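Local atomic coordinates of putative oxidoreductase molybdopterin-binding subunit (Sulfolobus tokodaii, PDB entry 4ZOH), a protein that probably serves as the molybdenum-cofactor subunit of an oxidoreductase of the xanthine dehydrogenase and aldehyde oxidase family, carrying a pterin cytosine dinucleotide. Residues 172-177 against 234-239; 197-202 against 228-233. All coordinates share one frame; numbering follows the deposited sequence.

Contact 1: residues 172-177 against 234-239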
loop_
_atom_site.group_PDB
_atom_site.type_symbol
_atom_site.label_atom_id
_atom_site.label_comp_id
_atom_site.label_asym_id
_atom_site.label_seq_id
_atom_site.Cartn_x
_atom_site.Cartn_y
_atom_site.Cartn_z
ATOM N N ALA A 172 -2.999 -7.248 -8.560
ATOM C CA ALA A 172 -2.369 -8.575 -8.358
ATOM C C ALA A 172 -0.841 -8.457 -8.295
ATOM O O ALA A 172 -0.239 -7.745 -9.071
ATOM C CB ALA A 172 -2.771 -9.514 -9.479
ATOM N N TYR A 173 -0.248 -9.147 -7.330
ATOM C CA TYR A 173 1.167 -9.022 -7.090
ATOM C C TYR A 173 1.716 -10.352 -6.618
ATOM O O TYR A 173 1.288 -10.875 -5.593
ATOM C CB TYR A 173 1.479 -7.959 -6.020
ATOM C CG TYR A 173 2.937 -7.891 -5.792
ATOM C CD1 TYR A 173 3.803 -7.670 -6.873
ATOM C CD2 TYR A 173 3.477 -8.099 -4.516
ATOM C CE1 TYR A 173 5.179 -7.628 -6.713
ATOM C CE2 TYR A 173 4.856 -8.054 -4.313
ATOM C CZ TYR A 173 5.703 -7.814 -5.422
ATOM O OH TYR A 173 7.054 -7.759 -5.259
ATOM N N PHE A 174 2.694 -10.885 -7.360
ATOM C CA PHE A 174 3.292 -12.192 -6.964
ATOM C C PHE A 174 4.732 -11.867 -6.601
ATOM O O PHE A 174 5.445 -11.270 -7.440
ATOM C CB PHE A 174 3.176 -13.155 -8.180
ATOM C CG PHE A 174 3.783 -14.496 -7.954
ATOM C CD1 PHE A 174 3.294 -15.325 -6.927
ATOM C CD2 PHE A 174 4.893 -14.915 -8.720
ATOM C CE1 PHE A 174 3.892 -16.566 -6.666
ATOM C CE2 PHE A 174 5.491 -16.150 -8.474
ATOM C CZ PHE A 174 4.982 -16.992 -7.462
ATOM N N ASP A 175 5.159 -12.209 -5.370
ATOM C CA ASP A 175 6.484 -11.943 -4.928
ATOM C C ASP A 175 7.533 -13.042 -5.198
ATOM O O ASP A 175 8.661 -12.892 -4.788
ATOM C CB ASP A 175 6.473 -11.630 -3.462
ATOM C CG ASP A 175 6.137 -12.813 -2.643
ATOM O OD1 ASP A 175 6.040 -13.962 -3.114
ATOM O OD2 ASP A 175 5.982 -12.576 -1.498
ATOM N N GLY A 176 7.161 -14.121 -5.879
ATOM C CA GLY A 176 8.083 -15.243 -6.148
ATOM C C GLY A 176 7.602 -16.509 -5.478
ATOM O O GLY A 176 7.862 -17.609 -5.955
ATOM N N ASN A 177 6.893 -16.346 -4.371
ATOM C CA ASN A 177 6.328 -17.452 -3.618
ATOM C C ASN A 177 4.788 -17.302 -3.493
ATOM O O ASN A 177 4.018 -18.278 -3.587
ATOM C CB ASN A 177 6.917 -17.490 -2.195
ATOM C CG ASN A 177 6.150 -18.444 -1.274
ATOM O OD1 ASN A 177 5.909 -19.616 -1.624
ATOM N ND2 ASN A 177 5.730 -17.944 -0.103
ATOM N N MET A 234 3.606 -14.358 -14.013
ATOM C CA MET A 234 4.546 -14.222 -15.079
ATOM C C MET A 234 5.333 -12.907 -14.998
ATOM O O MET A 234 6.532 -12.913 -15.155
ATOM C CB MET A 234 3.781 -14.311 -16.413
ATOM C CG MET A 234 4.584 -14.922 -17.527
ATOM S SD MET A 234 3.909 -14.437 -19.102
ATOM C CE MET A 234 5.400 -13.632 -19.720
ATOM N N LEU A 235 4.650 -11.784 -14.873
ATOM C CA LEU A 235 5.300 -10.494 -14.964
ATOM C C LEU A 235 6.090 -10.040 -13.720
ATOM O O LEU A 235 7.002 -9.240 -13.861
ATOM C CB LEU A 235 4.285 -9.421 -15.337
ATOM C CG LEU A 235 4.107 -9.400 -16.851
ATOM C CD1 LEU A 235 2.784 -9.946 -17.249
ATOM C CD2 LEU A 235 4.216 -7.968 -17.372
ATOM N N ARG A 236 5.737 -10.489 -12.513
ATOM C CA ARG A 236 6.505 -10.067 -11.299
ATOM C C ARG A 236 6.497 -8.557 -10.940
ATOM O O ARG A 236 7.410 -8.105 -10.214
ATOM C CB ARG A 236 7.987 -10.535 -11.369
ATOM C CG ARG A 236 8.212 -12.009 -11.709
ATOM C CD ARG A 236 7.262 -12.942 -11.024
ATOM N NE ARG A 236 7.612 -14.332 -11.378
ATOM C CZ ARG A 236 8.425 -15.122 -10.672
ATOM N NH1 ARG A 236 9.025 -14.675 -9.565
ATOM N NH2 ARG A 236 8.613 -16.364 -11.052
ATOM N N LYS A 237 5.559 -7.783 -11.521
ATOM C CA LYS A 237 5.216 -6.434 -11.094
ATOM C C LYS A 237 3.766 -6.497 -10.621
ATOM O O LYS A 237 3.022 -7.431 -10.972
ATOM C CB LYS A 237 5.362 -5.395 -12.208
ATOM C CG LYS A 237 6.697 -5.373 -12.960
ATOM C CD LYS A 237 7.736 -4.597 -12.165
ATOM C CE LYS A 237 9.106 -4.763 -12.817
ATOM N NZ LYS A 237 10.050 -3.803 -12.203
ATOM N N PRO A 238 3.380 -5.565 -9.734
ATOM C CA PRO A 238 1.963 -5.448 -9.469
ATOM C C PRO A 238 1.197 -4.931 -10.721
ATOM O O PRO A 238 1.731 -4.157 -11.509
ATOM C CB PRO A 238 1.903 -4.412 -8.353
ATOM C CG PRO A 238 3.319 -4.295 -7.821
ATOM C CD PRO A 238 4.178 -4.533 -9.020
ATOM N N LEU A 239 -0.024 -5.427 -10.895
ATOM C CA LEU A 239 -0.791 -5.221 -12.106
ATOM C C LEU A 239 -2.188 -4.819 -11.610
ATOM O O LEU A 239 -2.835 -5.592 -10.867
ATOM C CB LEU A 239 -0.921 -6.582 -12.833
ATOM C CG LEU A 239 0.364 -7.332 -13.329
ATOM C CD1 LEU A 239 -0.110 -8.505 -14.223
ATOM C CD2 LEU A 239 1.372 -6.456 -14.094
HETATM O O HOH W 1 3.238 -9.755 -9.976
HETATM O O HOH W 2 7.965 -10.268 -7.928
HETATM O O HOH W 3 9.540 -17.666 -8.482
#

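Contact 2: residues 197-202 against 228-233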
loop_
_atom_site.group_PDB
_atom_site.type_symbol
_atom_site.label_atom_id
_atom_site.label_comp_id
_atom_site.label_asym_id
_atom_site.label_seq_id
_atom_site.Cartn_x
_atom_site.Cartn_y
_atom_site.Cartn_z
ATOM N N ASP A 197 -7.812 -22.948 -7.400
ATOM C CA ASP A 197 -8.287 -23.939 -8.348
ATOM C C ASP A 197 -7.732 -23.591 -9.739
ATOM O O ASP A 197 -7.268 -24.480 -10.444
ATOM C CB ASP A 197 -9.813 -24.071 -8.486
ATOM C CG ASP A 197 -10.486 -24.611 -7.267
ATOM O OD1 ASP A 197 -9.852 -25.179 -6.331
ATOM O OD2 ASP A 197 -11.725 -24.474 -7.238
ATOM N N PHE A 198 -7.746 -22.335 -10.131
ATOM C CA PHE A 198 -7.331 -22.043 -11.498
ATOM C C PHE A 198 -5.809 -22.080 -11.701
ATOM O O PHE A 198 -5.337 -22.488 -12.763
ATOM C CB PHE A 198 -7.899 -20.719 -11.944
ATOM C CG PHE A 198 -7.449 -20.268 -13.306
ATOM C CD1 PHE A 198 -7.962 -20.867 -14.473
ATOM C CD2 PHE A 198 -6.561 -19.246 -13.440
ATOM C CE1 PHE A 198 -7.561 -20.432 -15.725
ATOM C CE2 PHE A 198 -6.180 -18.770 -14.715
ATOM C CZ PHE A 198 -6.651 -19.401 -15.849
ATOM N N LEU A 199 -5.046 -21.691 -10.690
ATOM C CA LEU A 199 -3.622 -21.531 -10.827
ATOM C C LEU A 199 -2.861 -22.731 -10.315
ATOM O O LEU A 199 -1.708 -22.852 -10.616
ATOM C CB LEU A 199 -3.140 -20.256 -10.124
ATOM C CG LEU A 199 -3.785 -18.922 -10.610
ATOM C CD1 LEU A 199 -3.286 -17.736 -9.780
ATOM C CD2 LEU A 199 -3.449 -18.606 -12.032
ATOM N N GLY A 200 -3.500 -23.600 -9.544
ATOM C CA GLY A 200 -2.856 -24.834 -9.103
ATOM C C GLY A 200 -1.876 -24.664 -7.954
ATOM O O GLY A 200 -0.941 -25.465 -7.825
ATOM N N PHE A 201 -2.035 -23.619 -7.139
ATOM C CA PHE A 201 -1.271 -23.569 -5.898
ATOM C C PHE A 201 -2.011 -22.794 -4.788
ATOM O O PHE A 201 -2.926 -21.989 -5.067
ATOM C CB PHE A 201 0.170 -23.046 -6.150
ATOM C CG PHE A 201 0.254 -21.547 -6.324
ATOM C CD1 PHE A 201 0.874 -20.771 -5.370
ATOM C CD2 PHE A 201 -0.331 -20.927 -7.422
ATOM C CE1 PHE A 201 0.929 -19.401 -5.504
ATOM C CE2 PHE A 201 -0.279 -19.550 -7.569
ATOM C CZ PHE A 201 0.339 -18.789 -6.593
ATOM N N GLU A 202 -1.588 -23.032 -3.547
ATOM C CA GLU A 202 -2.357 -22.671 -2.379
ATOM C C GLU A 202 -1.883 -21.321 -1.793
ATOM O O GLU A 202 -2.575 -20.738 -0.949
ATOM C CB GLU A 202 -2.276 -23.782 -1.364
ATOM C CG GLU A 202 -0.877 -23.955 -0.741
ATOM C CD GLU A 202 -0.914 -25.003 0.344
ATOM O OE1 GLU A 202 -1.970 -25.661 0.468
ATOM O OE2 GLU A 202 0.055 -25.146 1.116
ATOM N N LEU A 228 -5.671 -11.726 -14.801
ATOM C CA LEU A 228 -4.772 -10.787 -14.114
ATOM C C LEU A 228 -3.872 -11.576 -13.172
ATOM O O LEU A 228 -2.671 -11.338 -13.053
ATOM C CB LEU A 228 -5.599 -9.751 -13.293
ATOM C CG LEU A 228 -4.732 -8.614 -12.772
ATOM C CD1 LEU A 228 -4.265 -7.720 -13.938
ATOM C CD2 LEU A 228 -5.547 -7.803 -11.726
ATOM N N ALA A 229 -4.482 -12.553 -12.518
ATOM C CA ALA A 229 -3.792 -13.321 -11.553
ATOM C C ALA A 229 -2.656 -14.186 -12.198
ATOM O O ALA A 229 -1.529 -14.261 -11.681
ATOM C CB ALA A 229 -4.767 -14.158 -10.847
ATOM N N LYS A 230 -2.977 -14.783 -13.329
ATOM C CA LYS A 230 -2.076 -15.602 -14.067
ATOM C C LYS A 230 -0.943 -14.714 -14.652
ATOM O O LYS A 230 0.195 -15.053 -14.556
ATOM C CB LYS A 230 -2.864 -16.269 -15.206
ATOM C CG LYS A 230 -1.952 -16.923 -16.252
ATOM C CD LYS A 230 -1.465 -18.237 -15.641
ATOM C CE LYS A 230 -1.442 -19.364 -16.686
ATOM N NZ LYS A 230 -0.141 -20.005 -16.432
ATOM N N LEU A 231 -1.280 -13.599 -15.275
ATOM C CA LEU A 231 -0.275 -12.624 -15.622
ATOM C C LEU A 231 0.668 -12.158 -14.505
ATOM O O LEU A 231 1.880 -11.952 -14.773
ATOM C CB LEU A 231 -0.882 -11.428 -16.316
ATOM C CG LEU A 231 -1.489 -11.718 -17.690
ATOM C CD1 LEU A 231 -2.282 -10.511 -18.123
ATOM C CD2 LEU A 231 -0.406 -12.058 -18.720
ATOM N N ALA A 232 0.138 -12.026 -13.263
ATOM C CA ALA A 232 0.968 -11.544 -12.182
ATOM C C ALA A 232 2.065 -12.561 -11.890
ATOM O O ALA A 232 3.169 -12.124 -11.589
ATOM C CB ALA A 232 0.165 -11.228 -10.905
ATOM N N LEU A 233 1.763 -13.873 -11.938
ATOM C CA LEU A 233 2.804 -14.920 -11.820
ATOM C C LEU A 233 3.959 -14.768 -12.820
ATOM O O LEU A 233 5.118 -14.976 -12.496
ATOM C CB LEU A 233 2.240 -16.349 -11.934
ATOM C CG LEU A 233 1.005 -16.661 -11.094
ATOM C CD1 LEU A 233 0.734 -18.131 -11.225
ATOM C CD2 LEU A 233 1.130 -16.225 -9.659
#

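Contact 1: residues 172-177 against 234-239
Ala172 and Leu239 pair as an antiparallel hydrogen-bonded couple. Ala172 N gives its hydrogen to Leu239 O at 2.8 Å. Leu239 N returns a bond of 3.0 Å to Ala172 O, arriving in the carbonyl plane. The same Ala172 O also receives a CA-H...O contact from Pro238 CA at 3.2 Å. Beyond Tyr173 and Pro238 no direct backbone hydrogen bond links the segments, and waters bridge them. One accepts from Phe174 N and donates to Lys237 O. A second donates to both Phe174 O and Arg236 O. A third donates to Gly176 O and accepts from Arg236 NH2.

The apolar contact is Tyr173 against Pro238, lying side by side. Tyr173 CD1 comes to 3.5 Å from Pro238 CG. With chi1 at 179°, CG of Tyr173 stands opposite the backbone N, and the ring runs alongside the proline.

Phe174 and Arg236 also run side by side. The edge of the phenyl ring, at CE2, sits over one guanidinium face, 3.8 Å from Arg236 CZ. The two planes are 75° apart. Arg236 NH1 lies 3.6 Å from Gly176 CA. Replacing Arg236 with an alanine would probably leave the Phe174 edge without its flat partner and the third water without its donor.

Lys19 of the second subunit, another copy of this protein, donates to Arg236 O. Arg236, with positive phi, leaves helix 223-235, and residues 236-238 lead into strand 239-241. Here a helix hands over to a strand that pairs antiparallel with strand 170-174, flanked by strand 179-183. Ala172 and Leu239 both face the helix.

Contact 2: residues 197-202 against 228-233
The C-terminal end of helix 188-199 and the loop after it pack against helix 223-235, both within the molybdopterin cofactor-binding domain. The meeting is through side chains, on the last turns of the second helix. No hydrogen bond crosses between 197-202 and 228-233.

Leu199 is the centre. Its two methyls divide the work. Leu199 CD1 meets Ala229 CB at 4.0 Å. Leu199 CD2 rests 3.9 Å from Lys230 CA and also reaches Leu233 CD1, at 4.3 Å. CG of Leu199 lies opposite its own carbonyl carbon (chi1 -58°), and this sends the fork across to the other helix.

Phe198 and Phe201 add rings to the contact. Phe198 lies roughly perpendicular to Lys230. Its ring edge, at CE2, is 4.2 Å from Lys230 CB. NZ of Lys230 is directed out of the contact, and the lysine takes part through its aliphatic carbons. Phe201 and Leu233 overlap side by side, running opposite ways. Phe201 CE2 lies 4.1 Å from Leu233 CD1, and its neighbour CZ approaches the other methyl, CD2.

Leu179 of strand 179-183 touches both Leu199 and Ala229. Strand 179-183, helix 188-199 and the adjacent parallel strand 204-207 form a beta-alpha-beta crossover. The helix of that crossover packs here beside helix 223-235, with Leu179 meeting both.

In the fold
Helix 223-235 joins the two contacts, whose centres are about 10 Å apart. Contact 1 uses the chain that leaves this helix; contact 2 uses the helix itself. Contact 2 is also nested within the chain loop that contact 1 closes. Contact 1 is partly buried and mixes strand pairing, bridging waters and a guanidinium against a ring. Contact 2 is a surface contact, carried by apolar groups alone. The two touch directly: Phe174 CG packs 3.6 Å from Leu233 CD2, and Leu239 CD1 lies 3.7 Å from Ala232 N. Contact 1 joins neighbouring strands 170-174 and 239-241; contact 2 joins the end of helix 188-199 and its following loop to helix 223-235, on the sheet face carrying Ala172 and Leu239.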